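Local coordinates for protein putative metal-dependent hydrolase (Parabacteroides distasonis ATCC 8503, PDB 3KL7) that probably acts as a hydrolase of the metallo-beta-lactamase superfamily, with two zinc ions bound side by side in its active site, at residues I71-H75 / G76-D80. Numbering follows the deposited sequence.
Sequences ITHEH and GDHLD. With ZN (zinc ion), chain C; ZN (zinc ion), chain D.
The carbonyl oxygen of H75 gathers two amides as the chain doubles back after strand 68-71: L79 N reaches it almost straight, at 2.8 Å and 169°, while H78 N approaches from above the carbonyl plane in a more bent bond. This compact turn illustrates how a short loop can serve two metals at once, bringing two pairs of ligands to neighbouring zinc ions. H73 and H75 supply the first zinc ion, through H73 NE2 and H75 ND1, each at 2.3 Å, and D77 OD2 and H78 NE2 supply the second. A water lies between the ions, bound to both, and donates a hydrogen bond to D77 OD1. The carboxylate thus divides its work, OD1 on the bridging water and OD2 on the metal, where it is also hydrogen-bonded to H37.

The imidazoles of H73 and H78 meet obliquely, planes at 45°, with CE1 of H73 poised 3.2 Å above the centre of the H78 ring. With its CG wedged between the backbone N and carbonyl carbon (chi1 66°), the H73 ring turns back toward T72, and its ND1 donates to T72 OG1 at 3.0 Å. D52 pairs with both that hydroxyl and the H78 imidazole, a second-shell residue that would help fix the rotation of both rings. Behind the ligands, L79 sets CD1 against CG2 of I71 at 4.1 Å and CD2 beside E74, while helix 98-104 packs on the same leucine. D162 bridges the two zinc ions, H140 joining it on the first and H209 on the second. The sequence HEHGDH is the HxHxDH signature of the metallo-beta-lactamase fold, whose binuclear zinc centre sits at the edge of an alpha-beta/beta-alpha sandwich.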
loop_
_atom_site.group_PDB
_atom_site.type_symbol
_atom_site.label_atom_id
_atom_site.label_comp_id
_atom_site.label_asym_id
_atom_site.label_seq_id
_atom_site.Cartn_x
_atom_site.Cartn_y
_atom_site.Cartn_z
ATOM N N ILE A 71 4.547 1.005 7.504
ATOM C CA ILE A 71 4.641 2.394 7.034
ATOM C C ILE A 71 5.440 2.477 5.734
ATOM O O ILE A 71 6.591 2.015 5.672
ATOM C CB ILE A 71 5.304 3.312 8.060
ATOM C CG1 ILE A 71 4.637 3.167 9.422
ATOM C CG2 ILE A 71 5.241 4.772 7.573
ATOM C CD1 ILE A 71 3.123 3.312 9.383
ATOM N N THR A 72 4.834 3.067 4.696
ATOM C CA THR A 72 5.523 3.249 3.386
ATOM C C THR A 72 6.530 4.423 3.412
ATOM O O THR A 72 7.655 4.303 2.893
ATOM C CB THR A 72 4.520 3.515 2.265
ATOM O OG1 THR A 72 3.732 4.665 2.595
ATOM C CG2 THR A 72 3.607 2.305 2.046
ATOM N N HIS A 73 6.128 5.555 3.993
ATOM C CA HIS A 73 7.030 6.710 4.113
ATOM C C HIS A 73 6.514 7.718 5.111
ATOM O O HIS A 73 5.424 7.551 5.659
ATOM C CB HIS A 73 7.299 7.368 2.732
ATOM C CG HIS A 73 6.093 7.998 2.102
ATOM N ND1 HIS A 73 4.986 7.271 1.718
ATOM C CD2 HIS A 73 5.837 9.282 1.760
ATOM C CE1 HIS A 73 4.093 8.088 1.184
ATOM N NE2 HIS A 73 4.584 9.314 1.200
ATOM N N GLU A 74 7.302 8.783 5.321
ATOM C CA GLU A 74 7.210 9.638 6.511
ATOM C C GLU A 74 6.197 10.789 6.455
ATOM O O GLU A 74 5.938 11.419 7.463
ATOM C CB GLU A 74 8.594 10.231 6.796
ATOM C CG GLU A 74 8.971 11.381 5.878
ATOM C CD GLU A 74 10.455 11.584 5.773
ATOM O OE1 GLU A 74 11.109 10.854 4.987
ATOM O OE2 GLU A 74 10.974 12.485 6.465
ATOM N N HIS A 75 5.642 11.065 5.277
ATOM C CA HIS A 75 4.666 12.156 5.126
ATOM C C HIS A 75 3.450 11.969 6.050
ATOM O O HIS A 75 3.038 10.846 6.334
ATOM C CB HIS A 75 4.208 12.277 3.652
ATOM C CG HIS A 75 5.259 12.828 2.731
ATOM N ND1 HIS A 75 5.256 12.591 1.379
ATOM C CD2 HIS A 75 6.349 13.591 2.974
ATOM C CE1 HIS A 75 6.291 13.193 0.825
ATOM N NE2 HIS A 75 6.976 13.797 1.771
ATOM N N GLY A 76 2.882 13.090 6.498
ATOM C CA GLY A 76 1.799 13.097 7.531
ATOM C C GLY A 76 0.487 12.401 7.160
ATOM O O GLY A 76 -0.264 11.991 8.032
ATOM N N ASP A 77 0.216 12.272 5.861
ATOM C CA ASP A 77 -0.958 11.528 5.397
ATOM C C ASP A 77 -0.649 9.996 5.259
ATOM O O ASP A 77 -1.394 9.242 4.607
ATOM C CB ASP A 77 -1.490 12.109 4.067
ATOM C CG ASP A 77 -0.462 12.047 2.932
ATOM O OD1 ASP A 77 0.698 12.431 3.146
ATOM O OD2 ASP A 77 -0.834 11.632 1.833
ATOM N N HIS A 78 0.445 9.570 5.894
ATOM C CA HIS A 78 0.872 8.141 5.912
ATOM C C HIS A 78 1.434 7.719 7.294
ATOM O O HIS A 78 1.146 6.615 7.783
ATOM C CB HIS A 78 1.950 7.906 4.859
ATOM C CG HIS A 78 1.462 8.052 3.457
ATOM N ND1 HIS A 78 1.047 6.980 2.701
ATOM C CD2 HIS A 78 1.311 9.150 2.674
ATOM C CE1 HIS A 78 0.663 7.410 1.508
ATOM N NE2 HIS A 78 0.813 8.723 1.468
ATOM N N LEU A 79 2.267 8.593 7.887
ATOM C CA LEU A 79 2.887 8.336 9.181
ATOM C C LEU A 79 2.232 9.198 10.227
ATOM O O LEU A 79 2.362 10.409 10.207
ATOM C CB LEU A 79 4.414 8.619 9.123
ATOM C CG LEU A 79 5.212 8.471 10.442
ATOM C CD1 LEU A 79 5.080 7.081 11.003
ATOM C CD2 LEU A 79 6.694 8.832 10.245
ATOM N N ASP A 80 1.525 8.556 11.147
ATOM C CA ASP A 80 0.829 9.246 12.197
ATOM C C ASP A 80 0.951 8.470 13.512
ATOM O O ASP A 80 0.316 7.428 13.682
ATOM C CB ASP A 80 -0.641 9.412 11.818
ATOM C CG ASP A 80 -1.426 10.147 12.860
ATOM O OD1 ASP A 80 -0.821 10.584 13.868
ATOM O OD2 ASP A 80 -2.647 10.283 12.682
HETATM ZN ZN ZN C . 3.846 11.203 0.129
HETATM ZN ZN ZN D . 0.757 10.637 0.248
HETATM O O HOH W 1 2.207 11.764 1.207
#